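Local atomic coordinates of kelch repeat and BTB domain-containing protein A55 (PDB entry 6I2M), a protein that probably acts as a substrate-specific adapter of CUL3-containing E3 ubiquitin ligases, directing host proteins to ubiquitination and proteasomal degradation. Residues A[141-146]-A[167-172]; A[126-131]-A[160-165]; A[148-153]-A[185-190]; A[89-94]-A[111-116]. One frame throughout, in Å; residues are numbered along the deposited sequence.

Contact 1. Residues A[141-146]-A[167-172]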
loop_
_atom_site.group_PDB
_atom_site.type_symbol
_atom_site.label_atom_id
_atom_site.label_comp_id
_atom_site.label_asym_id
_atom_site.label_seq_id
_atom_site.Cartn_x
_atom_site.Cartn_y
_atom_site.Cartn_z
ATOM N N ALA A 141 -31.571 9.840 -7.978
ATOM C CA ALA A 141 -31.610 8.490 -8.552
ATOM C C ALA A 141 -32.711 7.614 -7.948
ATOM O O ALA A 141 -33.385 6.893 -8.687
ATOM C CB ALA A 141 -30.257 7.819 -8.400
ATOM N N SER A 142 -32.891 7.676 -6.610
ATOM C CA SER A 142 -33.919 6.927 -5.882
ATOM C C SER A 142 -35.301 7.478 -6.213
ATOM O O SER A 142 -36.260 6.712 -6.271
ATOM C CB SER A 142 -33.674 6.995 -4.378
ATOM O OG SER A 142 -32.418 6.438 -4.032
ATOM N N PHE A 143 -35.392 8.807 -6.449
ATOM C CA PHE A 143 -36.615 9.517 -6.825
ATOM C C PHE A 143 -37.078 9.046 -8.208
ATOM O O PHE A 143 -38.268 8.789 -8.390
ATOM C CB PHE A 143 -36.368 11.036 -6.819
ATOM C CG PHE A 143 -37.572 11.909 -7.079
ATOM C CD1 PHE A 143 -38.439 12.252 -6.048
ATOM C CD2 PHE A 143 -37.811 12.434 -8.343
ATOM C CE1 PHE A 143 -39.542 13.077 -6.284
ATOM C CE2 PHE A 143 -38.916 13.256 -8.580
ATOM C CZ PHE A 143 -39.774 13.572 -7.548
ATOM N N ASN A 144 -36.132 8.911 -9.165
ATOM C CA ASN A 144 -36.399 8.444 -10.529
ATOM C C ASN A 144 -36.848 6.980 -10.542
ATOM O O ASN A 144 -37.736 6.624 -11.319
ATOM C CB ASN A 144 -35.170 8.638 -11.429
ATOM C CG ASN A 144 -34.780 10.077 -11.683
ATOM O OD1 ASN A 144 -35.621 10.964 -11.880
ATOM N ND2 ASN A 144 -33.482 10.336 -11.700
ATOM N N THR A 145 -36.246 6.142 -9.670
ATOM C CA THR A 145 -36.561 4.716 -9.542
ATOM C C THR A 145 -37.922 4.523 -8.832
ATOM O O THR A 145 -38.599 3.526 -9.090
ATOM C CB THR A 145 -35.386 3.946 -8.912
ATOM O OG1 THR A 145 -34.167 4.401 -9.499
ATOM C CG2 THR A 145 -35.493 2.436 -9.106
ATOM N N ILE A 146 -38.333 5.488 -7.976
ATOM C CA ILE A 146 -39.637 5.469 -7.298
ATOM C C ILE A 146 -40.725 5.808 -8.325
ATOM O O ILE A 146 -41.737 5.109 -8.394
ATOM C CB ILE A 146 -39.662 6.394 -6.038
ATOM C CG1 ILE A 146 -39.077 5.657 -4.820
ATOM C CG2 ILE A 146 -41.078 6.935 -5.718
ATOM C CD1 ILE A 146 -38.575 6.554 -3.715
ATOM N N MET A 167 -44.427 13.226 -0.990
ATOM C CA MET A 167 -45.599 12.862 -1.793
ATOM C C MET A 167 -45.972 13.977 -2.767
ATOM O O MET A 167 -46.351 13.687 -3.904
ATOM C CB MET A 167 -46.794 12.505 -0.892
ATOM C CG MET A 167 -46.730 11.104 -0.322
ATOM S SD MET A 167 -47.069 9.819 -1.550
ATOM C CE MET A 167 -45.468 9.080 -1.682
ATOM N N ILE A 168 -45.847 15.247 -2.324
ATOM C CA ILE A 168 -46.115 16.443 -3.131
ATOM C C ILE A 168 -45.073 16.523 -4.258
ATOM O O ILE A 168 -45.448 16.755 -5.406
ATOM C CB ILE A 168 -46.176 17.733 -2.250
ATOM C CG1 ILE A 168 -47.363 17.673 -1.256
ATOM C CG2 ILE A 168 -46.250 19.016 -3.106
ATOM C CD1 ILE A 168 -47.210 18.533 0.019
ATOM N N LYS A 169 -43.782 16.276 -3.931
ATOM C CA LYS A 169 -42.643 16.286 -4.859
ATOM C C LYS A 169 -42.791 15.241 -5.979
ATOM O O LYS A 169 -42.434 15.526 -7.124
ATOM C CB LYS A 169 -41.326 16.071 -4.087
ATOM C CG LYS A 169 -40.074 16.483 -4.855
ATOM C CD LYS A 169 -38.806 16.080 -4.120
ATOM C CE LYS A 169 -37.571 16.377 -4.932
ATOM N NZ LYS A 169 -36.337 15.927 -4.238
ATOM N N ILE A 170 -43.318 14.046 -5.643
ATOM C CA ILE A 170 -43.534 12.935 -6.577
ATOM C C ILE A 170 -44.651 13.267 -7.594
ATOM O O ILE A 170 -44.434 13.134 -8.800
ATOM C CB ILE A 170 -43.763 11.595 -5.800
ATOM C CG1 ILE A 170 -42.434 11.065 -5.207
ATOM C CG2 ILE A 170 -44.434 10.521 -6.672
ATOM C CD1 ILE A 170 -42.563 10.107 -3.997
ATOM N N LEU A 171 -45.821 13.717 -7.100
ATOM C CA LEU A 171 -46.998 14.054 -7.911
ATOM C C LEU A 171 -46.923 15.433 -8.597
ATOM O O LEU A 171 -47.691 15.681 -9.529
ATOM C CB LEU A 171 -48.278 13.967 -7.050
ATOM C CG LEU A 171 -48.604 12.618 -6.393
ATOM C CD1 LEU A 171 -49.416 12.812 -5.127
ATOM C CD2 LEU A 171 -49.342 11.693 -7.350
ATOM N N SER A 172 -46.005 16.313 -8.132
ATOM C CA SER A 172 -45.770 17.703 -8.557
ATOM C C SER A 172 -45.991 18.017 -10.047
ATOM O O SER A 172 -46.834 18.866 -10.350
ATOM C CB SER A 172 -44.370 18.158 -8.148
ATOM O OG SER A 172 -44.228 19.567 -8.246
#
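Phe143 lays its ring against the backbone and aliphatic chain of Lys169 and the flank of Ile170, and more of its surface is buried here than of any other residue. With CG anti to the backbone N (chi1 -175°), the ring projects from helix 136-147 across to helix 164-171. Phe143 CZ reaches the carbonyl O of Lys169 at 3.3 Å, and the carbonyl carbon lies in the ring plane, at the edge. Phe143 CE1 meets Lys169 CG at 3.7 Å and, obliquely, Ile170 CG1 at the same 3.7 Å. The extended Lys169 chain then carries its CE over one face of the ring, leaving NZ 5.0 Å from the Phe143 ring centroid and 26° off the normal, an off-centre cation-pi contact. One turn further on, Ile146 CG2 touches Ile170 CD1 at 3.9 Å, the two chains lying roughly perpendicular. The axes of the two helical segments, 141-146 and 167-171, approach to 11.3 Å at a signed crossing angle of -66°, a gap bridged by these side chains within the helical BACK region. Lys169 NZ also forms a salt bridge with Glu139, so its charge is probably spent mostly on that carboxylate; the off-centre ring contact would add only modestly to a mainly apolar interface.

Contact 2. Residues A[126-131]-A[160-165]; sequences FYIYAD and KYLTEE
Apolar packing joins Tyr127 and Ile128, on helix 120-132, to Tyr161 and Leu162, in the loop that leads into helix 164-171. No hydrogen bond crosses the interface. The evidence centres on one methyl group: Leu162 CD2 sits 3.8 Å from Tyr127 CD2, approaching the ring obliquely, and 4.1 Å from Ile128 CG1, bridging two successive residues of the helix. Tyr127 has CG anti to the backbone N (chi1 171°), which sends its ring from helix 120-132 toward Leu162. Ile128, which has the largest buried surface here, also sends CD1 to within 3.8 Å of Tyr161 CB. It is the base of that tyrosine that takes part, since its ring leads away from the helix. The loop is tied further by a hydrogen bond from Trp191 NE1 to Leu162 O. Thr163 holds the N-cap position, just ahead of helix 164-171, and its OG1 is hydrogen-bonded to Ser166 OG. A loop between helices that buries one leucine against an earlier helix is in keeping with the all-helical BACK domain that follows BTB in BTB-Kelch proteins.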
loop_
_atom_site.group_PDB
_atom_site.type_symbol
_atom_site.label_atom_id
_atom_site.label_comp_id
_atom_site.label_asym_id
_atom_site.label_seq_id
_atom_site.Cartn_x
_atom_site.Cartn_y
_atom_site.Cartn_z
ATOM N N PHE A 126 -33.889 4.082 0.166
ATOM C CA PHE A 126 -32.721 4.913 -0.141
ATOM C C PHE A 126 -33.044 6.400 -0.357
ATOM O O PHE A 126 -32.143 7.231 -0.226
ATOM C CB PHE A 126 -31.923 4.345 -1.326
ATOM C CG PHE A 126 -31.072 3.149 -0.969
ATOM C CD1 PHE A 126 -29.900 3.301 -0.236
ATOM C CD2 PHE A 126 -31.434 1.871 -1.375
ATOM C CE1 PHE A 126 -29.118 2.193 0.103
ATOM C CE2 PHE A 126 -30.648 0.763 -1.040
ATOM C CZ PHE A 126 -29.494 0.932 -0.307
ATOM N N TYR A 127 -34.313 6.739 -0.670
ATOM C CA TYR A 127 -34.741 8.128 -0.868
ATOM C C TYR A 127 -34.826 8.877 0.465
ATOM O O TYR A 127 -34.289 9.980 0.571
ATOM C CB TYR A 127 -36.070 8.204 -1.645
ATOM C CG TYR A 127 -36.682 9.589 -1.702
ATOM C CD1 TYR A 127 -36.231 10.537 -2.615
ATOM C CD2 TYR A 127 -37.723 9.947 -0.849
ATOM C CE1 TYR A 127 -36.787 11.815 -2.667
ATOM C CE2 TYR A 127 -38.281 11.225 -0.886
ATOM C CZ TYR A 127 -37.815 12.154 -1.802
ATOM O OH TYR A 127 -38.371 13.410 -1.849
ATOM N N ILE A 128 -35.507 8.276 1.470
ATOM C CA ILE A 128 -35.682 8.828 2.824
ATOM C C ILE A 128 -34.304 8.973 3.504
ATOM O O ILE A 128 -34.085 9.925 4.258
ATOM C CB ILE A 128 -36.695 7.978 3.663
ATOM C CG1 ILE A 128 -37.995 7.692 2.864
ATOM C CG2 ILE A 128 -37.019 8.651 5.012
ATOM C CD1 ILE A 128 -38.793 6.456 3.314
ATOM N N TYR A 129 -33.375 8.044 3.189
ATOM C CA TYR A 129 -31.996 8.021 3.675
ATOM C C TYR A 129 -31.207 9.223 3.134
ATOM O O TYR A 129 -30.601 9.955 3.917
ATOM C CB TYR A 129 -31.317 6.687 3.290
ATOM C CG TYR A 129 -29.810 6.697 3.428
ATOM C CD1 TYR A 129 -29.204 6.664 4.678
ATOM C CD2 TYR A 129 -28.989 6.747 2.304
ATOM C CE1 TYR A 129 -27.819 6.686 4.812
ATOM C CE2 TYR A 129 -27.600 6.772 2.425
ATOM C CZ TYR A 129 -27.019 6.739 3.682
ATOM O OH TYR A 129 -25.651 6.757 3.817
ATOM N N ALA A 130 -31.223 9.423 1.801
ATOM C CA ALA A 130 -30.529 10.517 1.117
ATOM C C ALA A 130 -31.137 11.895 1.422
ATOM O O ALA A 130 -30.440 12.904 1.305
ATOM C CB ALA A 130 -30.503 10.263 -0.379
ATOM N N ASP A 131 -32.425 11.932 1.825
ATOM C CA ASP A 131 -33.143 13.154 2.201
ATOM C C ASP A 131 -32.709 13.621 3.597
ATOM O O ASP A 131 -32.816 14.808 3.908
ATOM C CB ASP A 131 -34.665 12.922 2.155
ATOM C CG ASP A 131 -35.508 14.166 2.378
ATOM O OD1 ASP A 131 -35.424 15.098 1.549
ATOM O OD2 ASP A 131 -36.258 14.201 3.377
ATOM N N LYS A 160 -45.529 3.701 3.754
ATOM C CA LYS A 160 -46.017 4.466 4.907
ATOM C C LYS A 160 -44.982 5.450 5.481
ATOM O O LYS A 160 -45.367 6.461 6.070
ATOM C CB LYS A 160 -46.565 3.528 6.006
ATOM C CG LYS A 160 -45.570 2.482 6.518
ATOM C CD LYS A 160 -46.188 1.576 7.570
ATOM C CE LYS A 160 -45.204 0.545 8.062
ATOM N NZ LYS A 160 -45.786 -0.305 9.132
ATOM N N TYR A 161 -43.678 5.151 5.306
ATOM C CA TYR A 161 -42.569 5.967 5.808
ATOM C C TYR A 161 -42.320 7.253 5.004
ATOM O O TYR A 161 -41.659 8.161 5.517
ATOM C CB TYR A 161 -41.280 5.132 5.927
ATOM C CG TYR A 161 -41.409 3.939 6.852
ATOM C CD1 TYR A 161 -41.296 4.086 8.232
ATOM C CD2 TYR A 161 -41.634 2.663 6.346
ATOM C CE1 TYR A 161 -41.418 2.992 9.088
ATOM C CE2 TYR A 161 -41.754 1.560 7.192
ATOM C CZ TYR A 161 -41.647 1.729 8.563
ATOM O OH TYR A 161 -41.765 0.647 9.401
ATOM N N LEU A 162 -42.849 7.338 3.762
ATOM C CA LEU A 162 -42.700 8.514 2.896
ATOM C C LEU A 162 -43.493 9.701 3.444
ATOM O O LEU A 162 -44.694 9.582 3.698
ATOM C CB LEU A 162 -43.096 8.205 1.438
ATOM C CG LEU A 162 -42.143 7.305 0.641
ATOM C CD1 LEU A 162 -42.870 6.619 -0.489
ATOM C CD2 LEU A 162 -40.955 8.088 0.094
ATOM N N THR A 163 -42.798 10.833 3.654
ATOM C CA THR A 163 -43.353 12.076 4.209
ATOM C C THR A 163 -44.346 12.773 3.265
ATOM O O THR A 163 -44.396 12.456 2.074
ATOM C CB THR A 163 -42.222 13.025 4.659
ATOM O OG1 THR A 163 -41.360 13.301 3.555
ATOM C CG2 THR A 163 -41.416 12.476 5.834
ATOM N N GLU A 164 -45.137 13.720 3.818
ATOM C CA GLU A 164 -46.141 14.524 3.111
ATOM C C GLU A 164 -45.488 15.378 2.014
ATOM O O GLU A 164 -46.028 15.463 0.909
ATOM C CB GLU A 164 -46.899 15.416 4.111
ATOM C CG GLU A 164 -48.142 16.085 3.550
ATOM C CD GLU A 164 -48.650 17.244 4.383
ATOM O OE1 GLU A 164 -48.433 18.407 3.974
ATOM O OE2 GLU A 164 -49.263 16.992 5.445
ATOM N N GLU A 165 -44.325 15.993 2.324
ATOM C CA GLU A 165 -43.538 16.837 1.415
ATOM C C GLU A 165 -42.996 16.020 0.238
ATOM O O GLU A 165 -42.937 16.529 -0.884
ATOM C CB GLU A 165 -42.375 17.521 2.162
ATOM C CG GLU A 165 -42.796 18.526 3.227
ATOM C CD GLU A 165 -43.181 17.966 4.587
ATOM O OE1 GLU A 165 -44.014 18.605 5.268
ATOM O OE2 GLU A 165 -42.655 16.897 4.974
#

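Contact 3. Residues A[148-153]-A[185-190]; sequences QNILRL and PLILIK
Ile150 and Leu151 converge on Ile187 in the BACK domain, where the short helix 150-153 packs on helix 184-195, the last helix modelled in this chain. In sequence order, Gln148 fastens the entry to the short helix through its backbone: its O accepts a hydrogen bond from Asn177 ND2. Asn149 occupies the N-cap position, yet its side chain makes no capping bond; instead ND2 is bonded back to Thr145 O, near the end of the preceding helix. Ile150, the first residue of the helix, carries CG1 anti to the backbone N (chi1 -178°). This leaves CG2 in the crowded position between N and the carbonyl carbon and extends CG1 and CD1 to Ile187. Next, Leu151 brings CD2 within 4.1 Å of Ile187 CG1. Both residues cross Ile187 at about a right angle, and neither makes a polar bond to it. Leu153, at the end of the segment, turns to Cys123 and Ile124 of helix 120-132, thereby linking the short helix to another part of the bundle. The interface is small, 119 Å² summed over both sides, and a single methyl carries it: Ile187 CD1 lies 3.8 Å from Ile150 CD1 and 4.0 Å from Leu151 CD2.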
loop_
_atom_site.group_PDB
_atom_site.type_symbol
_atom_site.label_atom_id
_atom_site.label_comp_id
_atom_site.label_asym_id
_atom_site.label_seq_id
_atom_site.Cartn_x
_atom_site.Cartn_y
_atom_site.Cartn_z
ATOM N N GLN A 148 -40.651 5.469 -11.617
ATOM C CA GLN A 148 -40.791 4.435 -12.651
ATOM C C GLN A 148 -41.448 3.136 -12.120
ATOM O O GLN A 148 -41.805 2.263 -12.916
ATOM C CB GLN A 148 -39.453 4.156 -13.375
ATOM C CG GLN A 148 -38.369 3.484 -12.530
ATOM C CD GLN A 148 -37.031 3.419 -13.232
ATOM O OE1 GLN A 148 -36.474 4.431 -13.679
ATOM N NE2 GLN A 148 -36.472 2.223 -13.327
ATOM N N ASN A 149 -41.625 3.031 -10.786
ATOM C CA ASN A 149 -42.243 1.882 -10.110
ATOM C C ASN A 149 -43.328 2.335 -9.104
ATOM O O ASN A 149 -43.654 1.595 -8.172
ATOM C CB ASN A 149 -41.167 1.029 -9.414
ATOM C CG ASN A 149 -40.155 0.407 -10.346
ATOM O OD1 ASN A 149 -40.469 -0.475 -11.153
ATOM N ND2 ASN A 149 -38.910 0.841 -10.240
ATOM N N ILE A 150 -43.904 3.536 -9.328
ATOM C CA ILE A 150 -44.917 4.211 -8.501
ATOM C C ILE A 150 -46.136 3.320 -8.152
ATOM O O ILE A 150 -46.461 3.202 -6.968
ATOM C CB ILE A 150 -45.339 5.582 -9.129
ATOM C CG1 ILE A 150 -46.363 6.337 -8.240
ATOM C CG2 ILE A 150 -45.822 5.455 -10.590
ATOM C CD1 ILE A 150 -46.420 7.857 -8.444
ATOM N N LEU A 151 -46.786 2.695 -9.154
ATOM C CA LEU A 151 -47.977 1.863 -8.942
ATOM C C LEU A 151 -47.685 0.518 -8.262
ATOM O O LEU A 151 -48.600 -0.095 -7.713
ATOM C CB LEU A 151 -48.771 1.670 -10.250
ATOM C CG LEU A 151 -49.408 2.932 -10.862
ATOM C CD1 LEU A 151 -50.026 2.628 -12.208
ATOM C CD2 LEU A 151 -50.455 3.551 -9.940
ATOM N N ARG A 152 -46.417 0.077 -8.280
ATOM C CA ARG A 152 -45.976 -1.154 -7.623
ATOM C C ARG A 152 -45.646 -0.863 -6.157
ATOM O O ARG A 152 -45.776 -1.747 -5.309
ATOM C CB ARG A 152 -44.722 -1.713 -8.313
ATOM C CG ARG A 152 -44.977 -2.398 -9.644
ATOM C CD ARG A 152 -43.665 -2.813 -10.271
ATOM N NE ARG A 152 -43.854 -3.568 -11.509
ATOM C CZ ARG A 152 -42.862 -3.988 -12.288
ATOM N NH1 ARG A 152 -41.600 -3.726 -11.969
ATOM N NH2 ARG A 152 -43.124 -4.669 -13.396
ATOM N N LEU A 153 -45.206 0.381 -5.872
ATOM C CA LEU A 153 -44.785 0.845 -4.550
ATOM C C LEU A 153 -45.913 1.349 -3.641
ATOM O O LEU A 153 -45.707 1.415 -2.429
ATOM C CB LEU A 153 -43.687 1.916 -4.682
ATOM C CG LEU A 153 -42.313 1.410 -5.121
ATOM C CD1 LEU A 153 -41.460 2.540 -5.648
ATOM C CD2 LEU A 153 -41.605 0.677 -3.996
ATOM N N PRO A 185 -54.809 10.918 -8.136
ATOM C CA PRO A 185 -55.612 10.982 -6.899
ATOM C C PRO A 185 -55.731 9.630 -6.191
ATOM O O PRO A 185 -55.851 9.601 -4.968
ATOM C CB PRO A 185 -56.979 11.493 -7.377
ATOM C CG PRO A 185 -56.770 11.962 -8.784
ATOM C CD PRO A 185 -55.673 11.110 -9.317
ATOM N N LEU A 186 -55.677 8.517 -6.958
ATOM C CA LEU A 186 -55.742 7.144 -6.436
ATOM C C LEU A 186 -54.482 6.790 -5.633
ATOM O O LEU A 186 -54.563 5.995 -4.696
ATOM C CB LEU A 186 -55.968 6.120 -7.565
ATOM C CG LEU A 186 -57.291 6.211 -8.334
ATOM C CD1 LEU A 186 -57.137 5.669 -9.739
ATOM C CD2 LEU A 186 -58.415 5.488 -7.604
ATOM N N ILE A 187 -53.326 7.388 -6.004
ATOM C CA ILE A 187 -52.030 7.223 -5.330
ATOM C C ILE A 187 -52.097 7.942 -3.965
ATOM O O ILE A 187 -51.605 7.408 -2.966
ATOM C CB ILE A 187 -50.861 7.714 -6.244
ATOM C CG1 ILE A 187 -50.664 6.755 -7.444
ATOM C CG2 ILE A 187 -49.539 7.885 -5.469
ATOM C CD1 ILE A 187 -50.161 7.408 -8.741
ATOM N N LEU A 188 -52.746 9.128 -3.933
ATOM C CA LEU A 188 -52.965 9.949 -2.738
ATOM C C LEU A 188 -53.868 9.211 -1.735
ATOM O O LEU A 188 -53.599 9.260 -0.535
ATOM C CB LEU A 188 -53.575 11.312 -3.134
ATOM C CG LEU A 188 -53.791 12.350 -2.024
ATOM C CD1 LEU A 188 -52.513 13.120 -1.724
ATOM C CD2 LEU A 188 -54.888 13.324 -2.404
ATOM N N ILE A 189 -54.918 8.514 -2.237
ATOM C CA ILE A 189 -55.862 7.724 -1.432
ATOM C C ILE A 189 -55.121 6.573 -0.731
ATOM O O ILE A 189 -55.281 6.402 0.479
ATOM C CB ILE A 189 -57.095 7.257 -2.273
ATOM C CG1 ILE A 189 -57.999 8.459 -2.637
ATOM C CG2 ILE A 189 -57.912 6.164 -1.554
ATOM C CD1 ILE A 189 -58.843 8.295 -3.919
ATOM N N LYS A 190 -54.274 5.832 -1.480
ATOM C CA LYS A 190 -53.466 4.718 -0.968
ATOM C C LYS A 190 -52.461 5.159 0.102
ATOM O O LYS A 190 -52.167 4.379 1.009
ATOM C CB LYS A 190 -52.764 3.964 -2.109
ATOM C CG LYS A 190 -53.673 2.999 -2.870
ATOM C CD LYS A 190 -53.734 1.612 -2.223
ATOM C CE LYS A 190 -54.643 0.660 -2.962
ATOM N NZ LYS A 190 -54.019 0.140 -4.209
#

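Contact 4. Residues A[89-94]-A[111-116]; sequences DNVKYI and ENYILK
Val91 has the most surface buried here, and its two methyl groups divide the work between Tyr113 and Ile114. Val91 CG1 comes to 3.6 Å from Tyr113 CD1 and 3.9 Å from Tyr113 CE1, so the methyl meets this pair of ring carbons obliquely. The torsion of Tyr113, with CG anti to the backbone N (chi1 -173°), swings the ring out from helix 104-116 so that its CD1–CE1 side lies beside Val91. The other methyl, Val91 CG2, lies 4.1 Å from Ile114 CG1. These two helices, separated by only a couple of residues, form a helical hairpin in the C-terminal part of the BTB/POZ region, the part of the protein responsible for binding CUL3. Ile114, which buries about as much as Tyr113, runs past Val91 head to tail, and its CD1 also approaches the backbone Val91 O at 4.1 Å. No hydrogen bond spans the 145 Å² interface. Leu86, from the loop before helix 91-101, touches both Val91 and Tyr113, adding a fourth apolar side chain to the cluster. Ile114 also packs on Leu95 of helix 91-101, on Phe126 of helix 120-132 and on Ile138 of helix 136-147.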
loop_
_atom_site.group_PDB
_atom_site.type_symbol
_atom_site.label_atom_id
_atom_site.label_comp_id
_atom_site.label_asym_id
_atom_site.label_seq_id
_atom_site.Cartn_x
_atom_site.Cartn_y
_atom_site.Cartn_z
ATOM N N ASP A 89 -28.097 -4.352 3.268
ATOM C CA ASP A 89 -28.439 -3.957 4.635
ATOM C C ASP A 89 -27.389 -3.080 5.332
ATOM O O ASP A 89 -27.775 -2.161 6.058
ATOM C CB ASP A 89 -28.772 -5.189 5.494
ATOM C CG ASP A 89 -29.976 -5.973 5.005
ATOM O OD1 ASP A 89 -31.110 -5.457 5.125
ATOM O OD2 ASP A 89 -29.785 -7.104 4.510
ATOM N N ASN A 90 -26.080 -3.355 5.130
ATOM C CA ASN A 90 -25.011 -2.595 5.791
ATOM C C ASN A 90 -24.524 -1.352 5.019
ATOM O O ASN A 90 -24.022 -0.424 5.658
ATOM C CB ASN A 90 -23.820 -3.495 6.173
ATOM C CG ASN A 90 -23.085 -4.200 5.050
ATOM O OD1 ASN A 90 -23.002 -3.737 3.906
ATOM N ND2 ASN A 90 -22.487 -5.336 5.373
ATOM N N VAL A 91 -24.674 -1.326 3.670
ATOM C CA VAL A 91 -24.233 -0.221 2.789
ATOM C C VAL A 91 -24.817 1.148 3.184
ATOM O O VAL A 91 -24.165 2.173 2.967
ATOM C CB VAL A 91 -24.446 -0.496 1.274
ATOM C CG1 VAL A 91 -23.486 -1.565 0.771
ATOM C CG2 VAL A 91 -25.897 -0.851 0.945
ATOM N N LYS A 92 -26.034 1.151 3.758
ATOM C CA LYS A 92 -26.755 2.330 4.232
ATOM C C LYS A 92 -25.969 3.013 5.364
ATOM O O LYS A 92 -25.859 4.240 5.383
ATOM C CB LYS A 92 -28.149 1.902 4.724
ATOM C CG LYS A 92 -29.168 3.026 4.832
ATOM C CD LYS A 92 -30.507 2.501 5.335
ATOM C CE LYS A 92 -31.530 3.598 5.489
ATOM N NZ LYS A 92 -32.828 3.076 5.990
ATOM N N TYR A 93 -25.396 2.209 6.281
ATOM C CA TYR A 93 -24.639 2.695 7.436
ATOM C C TYR A 93 -23.150 2.918 7.145
ATOM O O TYR A 93 -22.550 3.792 7.773
ATOM C CB TYR A 93 -24.845 1.777 8.655
ATOM C CG TYR A 93 -26.304 1.533 8.987
ATOM C CD1 TYR A 93 -27.048 2.477 9.691
ATOM C CD2 TYR A 93 -26.944 0.365 8.585
ATOM C CE1 TYR A 93 -28.393 2.263 9.987
ATOM C CE2 TYR A 93 -28.290 0.140 8.875
ATOM C CZ TYR A 93 -29.010 1.093 9.577
ATOM O OH TYR A 93 -30.336 0.874 9.869
ATOM N N ILE A 94 -22.561 2.151 6.198
ATOM C CA ILE A 94 -21.145 2.283 5.815
ATOM C C ILE A 94 -20.912 3.612 5.067
ATOM O O ILE A 94 -19.901 4.272 5.312
ATOM C CB ILE A 94 -20.592 1.028 5.063
ATOM C CG1 ILE A 94 -20.713 -0.239 5.946
ATOM C CG2 ILE A 94 -19.124 1.228 4.620
ATOM C CD1 ILE A 94 -20.632 -1.578 5.206
ATOM N N GLU A 111 -21.439 4.230 -3.031
ATOM C CA GLU A 111 -22.354 4.918 -3.950
ATOM C C GLU A 111 -22.588 4.101 -5.221
ATOM O O GLU A 111 -23.735 3.973 -5.650
ATOM C CB GLU A 111 -21.844 6.323 -4.307
ATOM C CG GLU A 111 -22.172 7.382 -3.268
ATOM C CD GLU A 111 -21.882 8.819 -3.662
ATOM O OE1 GLU A 111 -20.858 9.067 -4.341
ATOM O OE2 GLU A 111 -22.678 9.704 -3.276
ATOM N N ASN A 112 -21.508 3.520 -5.794
ATOM C CA ASN A 112 -21.563 2.685 -6.998
ATOM C C ASN A 112 -22.384 1.414 -6.780
ATOM O O ASN A 112 -23.093 0.997 -7.692
ATOM C CB ASN A 112 -20.157 2.343 -7.506
ATOM C CG ASN A 112 -19.385 3.501 -8.103
ATOM O OD1 ASN A 112 -19.919 4.582 -8.388
ATOM N ND2 ASN A 112 -18.096 3.293 -8.311
ATOM N N TYR A 113 -22.301 0.816 -5.570
ATOM C CA TYR A 113 -23.048 -0.388 -5.185
ATOM C C TYR A 113 -24.542 -0.070 -5.042
ATOM O O TYR A 113 -25.375 -0.878 -5.456
ATOM C CB TYR A 113 -22.489 -0.977 -3.875
ATOM C CG TYR A 113 -23.087 -2.314 -3.484
ATOM C CD1 TYR A 113 -24.209 -2.386 -2.662
ATOM C CD2 TYR A 113 -22.509 -3.509 -3.906
ATOM C CE1 TYR A 113 -24.756 -3.613 -2.289
ATOM C CE2 TYR A 113 -23.048 -4.742 -3.537
ATOM C CZ TYR A 113 -24.173 -4.789 -2.730
ATOM O OH TYR A 113 -24.710 -6.000 -2.364
ATOM N N ILE A 114 -24.870 1.097 -4.444
ATOM C CA ILE A 114 -26.241 1.574 -4.229
ATOM C C ILE A 114 -26.921 1.876 -5.576
ATOM O O ILE A 114 -28.045 1.426 -5.793
ATOM C CB ILE A 114 -26.286 2.758 -3.208
ATOM C CG1 ILE A 114 -25.946 2.259 -1.779
ATOM C CG2 ILE A 114 -27.643 3.491 -3.219
ATOM C CD1 ILE A 114 -25.401 3.320 -0.801
ATOM N N LEU A 115 -26.221 2.593 -6.483
ATOM C CA LEU A 115 -26.717 2.948 -7.821
ATOM C C LEU A 115 -26.922 1.718 -8.723
ATOM O O LEU A 115 -27.870 1.693 -9.510
ATOM C CB LEU A 115 -25.777 3.958 -8.507
ATOM C CG LEU A 115 -25.755 5.383 -7.944
ATOM C CD1 LEU A 115 -24.423 6.055 -8.222
ATOM C CD2 LEU A 115 -26.885 6.222 -8.509
ATOM N N LYS A 116 -26.032 0.710 -8.603
ATOM C CA LYS A 116 -26.067 -0.543 -9.368
ATOM C C LYS A 116 -27.224 -1.439 -8.905
ATOM O O LYS A 116 -27.968 -1.954 -9.742
ATOM C CB LYS A 116 -24.716 -1.281 -9.240
ATOM C CG LYS A 116 -24.618 -2.619 -9.968
ATOM C CD LYS A 116 -23.407 -3.409 -9.490
ATOM C CE LYS A 116 -23.401 -4.826 -10.006
ATOM N NZ LYS A 116 -22.254 -5.601 -9.465
#

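Overall arrangement
From the N terminus, contact 4 closes first, folding helix 104-116 back on helix 91-101 within the BTB range. The other three follow in the BACK range and interlock, since their segments alternate along the chain: contact 2 opens at 126-131, contact 1 at 141-146 and contact 3 at 148-153, and they close in the same order at 160-165, 167-172 and 185-190. Contact 1 touches both neighbours, through Ile146 CD1 to Tyr127 CB (3.6 Å) and Ile170 CG2 to Ile150 CD1 (3.8 Å), whereas contacts 2 and 3 do not touch. Phe126 and Tyr129 of contact 2, with Ala141 of contact 1, pack back on contact 4, joining BACK to BTB.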